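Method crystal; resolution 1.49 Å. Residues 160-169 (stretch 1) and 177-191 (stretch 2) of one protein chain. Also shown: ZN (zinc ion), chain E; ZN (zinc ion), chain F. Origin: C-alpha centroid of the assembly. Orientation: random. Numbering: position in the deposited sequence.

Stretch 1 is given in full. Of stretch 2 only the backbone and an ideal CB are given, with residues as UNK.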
# COMPACT_ATOMS: atom_id res chain seq x y z
N GLU A 160 19.65 -18.29 4.65
CA GLU A 160 19.15 -18.40 3.29
C GLU A 160 19.05 -17.00 2.68
O GLU A 160 18.88 -16.02 3.41
CB GLU A 160 17.76 -19.05 3.28
CG GLU A 160 17.69 -20.43 3.91
CD GLU A 160 18.50 -21.44 3.13
OE1 GLU A 160 18.82 -21.17 1.96
OE2 GLU A 160 18.83 -22.51 3.70
N PRO A 161 19.15 -16.90 1.35
CA PRO A 161 18.95 -15.59 0.72
C PRO A 161 17.53 -15.12 0.98
O PRO A 161 16.59 -15.91 0.93
CB PRO A 161 19.14 -15.88 -0.77
CG PRO A 161 18.88 -17.36 -0.92
CD PRO A 161 19.39 -17.97 0.36
N THR A 162 17.38 -13.83 1.27
CA THR A 162 16.06 -13.25 1.34
C THR A 162 15.55 -13.07 -0.08
O THR A 162 16.25 -12.53 -0.93
CB THR A 162 16.11 -11.90 2.06
OG1 THR A 162 16.44 -12.13 3.43
CG2 THR A 162 14.76 -11.19 1.97
N VAL A 163 14.34 -13.57 -0.33
CA VAL A 163 13.76 -13.55 -1.66
C VAL A 163 12.58 -12.59 -1.71
O VAL A 163 11.66 -12.68 -0.89
CB VAL A 163 13.27 -14.96 -2.06
CG1 VAL A 163 12.64 -14.94 -3.44
CG2 VAL A 163 14.43 -15.95 -2.00
N TYR A 164 12.60 -11.67 -2.68
CA TYR A 164 11.51 -10.71 -2.86
C TYR A 164 10.74 -11.08 -4.12
O TYR A 164 11.23 -10.88 -5.23
CB TYR A 164 12.08 -9.28 -2.98
CG TYR A 164 11.07 -8.16 -3.12
CD1 TYR A 164 9.71 -8.34 -2.82
CD2 TYR A 164 11.47 -6.91 -3.56
CE1 TYR A 164 8.80 -7.28 -2.95
CE2 TYR A 164 10.58 -5.87 -3.70
CZ TYR A 164 9.25 -6.05 -3.40
OH TYR A 164 8.39 -4.98 -3.56
N LEU A 165 9.55 -11.64 -3.94
CA LEU A 165 8.62 -11.87 -5.03
C LEU A 165 7.84 -10.58 -5.19
O LEU A 165 6.95 -10.27 -4.40
CB LEU A 165 7.69 -13.03 -4.67
CG LEU A 165 6.61 -13.42 -5.66
CD1 LEU A 165 7.20 -14.17 -6.84
CD2 LEU A 165 5.57 -14.30 -4.95
N VAL A 166 8.19 -9.78 -6.19
CA VAL A 166 7.68 -8.41 -6.25
C VAL A 166 6.18 -8.35 -6.54
O VAL A 166 5.45 -7.51 -5.98
CB VAL A 166 8.45 -7.59 -7.29
CG1 VAL A 166 7.92 -6.15 -7.32
CG2 VAL A 166 9.94 -7.60 -6.95
N GLY A 167 5.72 -9.24 -7.42
CA GLY A 167 4.30 -9.32 -7.76
C GLY A 167 3.86 -8.41 -8.88
O GLY A 167 4.66 -7.71 -9.51
N ASP A 168 2.55 -8.42 -9.15
CA ASP A 168 1.96 -7.59 -10.20
C ASP A 168 1.78 -6.15 -9.72
O ASP A 168 0.70 -5.76 -9.29
CB ASP A 168 0.62 -8.18 -10.66
CG ASP A 168 0.78 -9.22 -11.77
OD1 ASP A 168 1.90 -9.71 -12.00
OD2 ASP A 168 -0.23 -9.54 -12.43
N THR A 169 2.87 -5.39 -9.78
CA THR A 169 2.85 -3.98 -9.39
C THR A 169 3.76 -3.21 -10.33
O THR A 169 4.71 -3.76 -10.88
CB THR A 169 3.32 -3.81 -7.93
OG1 THR A 169 3.30 -2.41 -7.58
CG2 THR A 169 4.71 -4.39 -7.72
N UNK A 177 10.14 0.67 -0.31
CA UNK A 177 10.04 0.27 1.10
C UNK A 177 10.53 -1.15 1.32
O UNK A 177 11.35 -1.39 2.20
CB UNK A 177 8.60 0.40 1.59
N UNK A 178 10.05 -2.09 0.51
CA UNK A 178 10.46 -3.48 0.69
C UNK A 178 11.96 -3.64 0.46
O UNK A 178 12.63 -4.36 1.20
CB UNK A 178 9.68 -4.39 -0.26
N UNK A 179 12.47 -2.98 -0.57
CA UNK A 179 13.89 -3.10 -0.91
C UNK A 179 14.79 -2.62 0.22
O UNK A 179 15.77 -3.28 0.57
CB UNK A 179 14.20 -2.31 -2.18
N UNK A 180 14.46 -1.47 0.80
CA UNK A 180 15.31 -0.92 1.84
C UNK A 180 15.14 -1.64 3.18
O UNK A 180 16.11 -1.90 3.89
CB UNK A 180 15.01 0.57 2.01
N UNK A 181 13.90 -2.00 3.51
CA UNK A 181 13.63 -2.62 4.80
C UNK A 181 14.18 -4.04 4.91
O UNK A 181 14.68 -4.43 5.97
CB UNK A 181 12.12 -2.64 5.06
N UNK A 182 14.11 -4.79 3.82
CA UNK A 182 14.42 -6.22 3.88
C UNK A 182 15.65 -6.64 3.07
O UNK A 182 16.09 -7.79 3.15
CB UNK A 182 13.21 -7.02 3.39
N UNK A 183 16.19 -5.70 2.30
CA UNK A 183 17.41 -5.92 1.52
C UNK A 183 17.47 -7.31 0.90
O UNK A 183 18.37 -8.10 1.22
CB UNK A 183 18.64 -5.70 2.40
N UNK A 184 16.52 -7.60 0.01
CA UNK A 184 16.50 -8.93 -0.62
C UNK A 184 17.74 -9.24 -1.45
O UNK A 184 18.30 -8.36 -2.12
CB UNK A 184 15.26 -9.06 -1.51
N UNK A 185 18.16 -10.50 -1.38
CA UNK A 185 19.31 -11.01 -2.13
C UNK A 185 18.90 -11.59 -3.47
O UNK A 185 19.73 -11.71 -4.37
CB UNK A 185 20.05 -12.07 -1.31
N UNK A 186 17.63 -11.95 -3.59
CA UNK A 186 17.05 -12.48 -4.84
C UNK A 186 15.76 -11.73 -5.09
O UNK A 186 14.94 -11.60 -4.18
CB UNK A 186 16.80 -13.99 -4.77
N UNK A 187 15.57 -11.23 -6.31
CA UNK A 187 14.40 -10.42 -6.62
C UNK A 187 13.72 -10.95 -7.86
O UNK A 187 14.29 -10.90 -8.95
CB UNK A 187 14.78 -8.95 -6.81
N UNK A 188 12.51 -11.47 -7.70
CA UNK A 188 11.76 -12.07 -8.79
C UNK A 188 10.73 -11.04 -9.26
O UNK A 188 9.85 -10.66 -8.50
CB UNK A 188 11.09 -13.38 -8.36
N UNK A 189 10.88 -10.59 -10.51
CA UNK A 189 10.11 -9.47 -11.05
C UNK A 189 9.24 -9.88 -12.23
O UNK A 189 9.68 -10.66 -13.08
CB UNK A 189 11.05 -8.34 -11.48
N UNK A 190 8.03 -9.36 -12.28
CA UNK A 190 7.11 -9.58 -13.39
C UNK A 190 7.32 -8.48 -14.43
O UNK A 190 6.85 -7.36 -14.24
CB UNK A 190 5.66 -9.61 -12.91
N UNK A 191 8.02 -8.81 -15.50
CA UNK A 191 8.54 -7.78 -16.40
C UNK A 191 7.97 -7.84 -17.82
O UNK A 191 8.55 -7.27 -18.75
CB UNK A 191 10.06 -7.89 -16.47
ZN ZN E . -2.61 -9.42 -12.21
ZN ZN F . -0.27 -10.99 -14.01

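Stretch 2 opens with helical phi/psi at 177 to 182 and then runs alongside stretch 1. At 177 the ideal CB has nothing of stretch 1 within 5.5 Å, so the contact sets no demand; the residue is Lys177, its NZ hydrogen-bonded elsewhere in the structure.

At 178 CA-to-CB points toward stretch 1 and the ideal CB already lies 3.6 Å from Tyr164 CZ. So little room along that line favours a very small side chain. It is Ala178, whose CB packs 3.6 Å from Tyr164 CZ.

At 179 the bond points sideways, with the ideal CB 5.3 Å from Tyr164 CE2; a medium or long apolar chain could reach the ring. Leu179 does, bringing CD2 to 3.8 Å from Tyr164 CD2, at the ring edge.

Positions 180 and 181 are out of reach, and many residues would serve; they are Leu180 and Arg181.

At 182 the ideal CB points toward Thr162, 4.7 Å from its CG2, but nothing there dictates a type. Phe182 turns its ring end away; its carbonyl O instead accepts from water 1 (2.8 Å), which in turn accepts from Thr162 OG1 (2.8 Å).

Position 183 leaves the helix with phi/psi 39/63. Positive phi suits glycine, asparagine or aspartate, and CB points away; Asp183 is found.

At 184, phi of -62° permits proline, and the ideal CB is 3.5 Å from Tyr164 CB, so a compact apolar group fits. Pro184 places its CB 3.5 Å from Tyr164 CB.

At 185 CB points toward stretch 1, where Thr162 N offers a donor; a short side chain with an acceptor, such as Asn, Asp or Ser, is plausible. Asn185 OD1 accepts from Thr162 N at 2.9 Å, while Asn185 N donates to Thr162 O at 2.8 Å, so the two residues are linked twice.

From 186 the strand is parallel to stretch 1, their directions 12° apart. At 186 CB shares a face with Val163, its ideal position 4.1 Å from Val163 CG2, inviting a beta-branched apolar residue. Val186 fits, its CG2 also lying 4.0 Å from Pro161 CB; its backbone O accepts from Tyr164 N at 2.8 Å.

Position 187 faces the Tyr164 side, with Val166 CG2 5.0 Å from the ideal CB; Val, Ile or Leu would suit. Ile187 CG2 reaches Val166 CG2 at 3.7 Å.

At 188 the ideal CB is 4.3 Å from Leu165 CD1, on the face of Val163 and Leu165, so a larger aliphatic chain could span both. Ile188 does: CD1 is 3.8 Å from Val163 CG1, and CG2 4.1 Å from Leu165 CD1.

Position 189 points away, leaving the type open; selenomethionine Met189 touches Val166 CG2 through CG at 4.3 Å.

At 190 the ideal CB is 3.9 Å from Asp168 OD1, an acceptor calling for a donor such as Asn or Gln. Asn190 ND2 gives OD1 of Asp168 a weak hydrogen bond (2.8 Å, 127°), while Asp168 OD2 binds both zinc ions.

Position 191 is out of reach; it is Thr191.

Stretch 2 (177-191) KALLRFDPNVIIMNT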
# COMPACT_ATOMS: atom_id res chain seq x y z
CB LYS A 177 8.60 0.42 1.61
CG LYS A 177 8.21 1.86 1.90
CD LYS A 177 6.71 1.96 2.16
CE LYS A 177 6.29 3.37 2.57
NZ LYS A 177 4.85 3.35 2.99
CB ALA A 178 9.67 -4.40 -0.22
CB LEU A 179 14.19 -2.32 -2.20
CG LEU A 179 13.60 -2.91 -3.49
CD1 LEU A 179 13.81 -1.97 -4.67
CD2 LEU A 179 14.18 -4.28 -3.81
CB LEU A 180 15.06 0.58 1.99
CG LEU A 180 15.92 1.31 3.02
CD1 LEU A 180 17.40 1.28 2.64
CD2 LEU A 180 15.45 2.75 3.19
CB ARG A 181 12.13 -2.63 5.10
CG ARG A 181 11.60 -1.24 5.34
CD ARG A 181 10.09 -1.18 5.28
NE ARG A 181 9.64 0.22 5.38
CZ ARG A 181 8.37 0.59 5.44
NH1 ARG A 181 7.41 -0.31 5.40
NH2 ARG A 181 8.08 1.89 5.52
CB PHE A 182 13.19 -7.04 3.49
CG PHE A 182 11.97 -6.67 4.28
CD1 PHE A 182 11.93 -6.88 5.65
CD2 PHE A 182 10.86 -6.10 3.66
CE1 PHE A 182 10.82 -6.52 6.39
CE2 PHE A 182 9.75 -5.74 4.39
CZ PHE A 182 9.73 -5.95 5.76
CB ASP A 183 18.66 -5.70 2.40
CG ASP A 183 19.94 -5.67 1.59
OD1 ASP A 183 19.91 -5.19 0.43
OD2 ASP A 183 20.98 -6.12 2.11
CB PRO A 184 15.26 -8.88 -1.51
CG PRO A 184 15.01 -7.41 -1.76
CD PRO A 184 15.45 -6.72 -0.50
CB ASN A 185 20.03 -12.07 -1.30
CG ASN A 185 20.30 -11.61 0.12
OD1 ASN A 185 19.71 -12.11 1.06
ND2 ASN A 185 21.19 -10.63 0.27
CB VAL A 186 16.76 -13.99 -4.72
CG1 VAL A 186 16.11 -14.53 -6.01
CG2 VAL A 186 18.04 -14.75 -4.41
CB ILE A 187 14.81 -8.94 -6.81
CG1 ILE A 187 15.55 -8.45 -5.55
CG2 ILE A 187 13.59 -8.07 -7.13
CD1 ILE A 187 16.15 -7.04 -5.70
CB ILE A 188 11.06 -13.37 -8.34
CG1 ILE A 188 12.09 -14.37 -7.81
CG2 ILE A 188 10.27 -13.98 -9.48
CD1 ILE A 188 11.46 -15.54 -7.05
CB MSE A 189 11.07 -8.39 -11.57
CG MSE A 189 12.15 -7.95 -10.60
SE MSE A 189 13.34 -6.69 -11.50
CE MSE A 189 12.06 -5.28 -11.93
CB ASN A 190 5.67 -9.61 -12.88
CG ASN A 190 5.39 -10.83 -12.03
OD1 ASN A 190 6.13 -11.83 -12.11
ND2 ASN A 190 4.33 -10.79 -11.22
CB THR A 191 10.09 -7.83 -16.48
OG1 THR A 191 10.51 -9.08 -17.05
CG2 THR A 191 10.69 -7.68 -15.11
O HOH W 1 16.05 -9.82 5.02
O HOH W 2 7.24 -7.38 -10.44
O HOH W 3 7.16 -11.11 -8.95
O HOH W 4 -2.53 -10.57 -13.85
O HOH W 5 -0.50 -9.05 -15.68
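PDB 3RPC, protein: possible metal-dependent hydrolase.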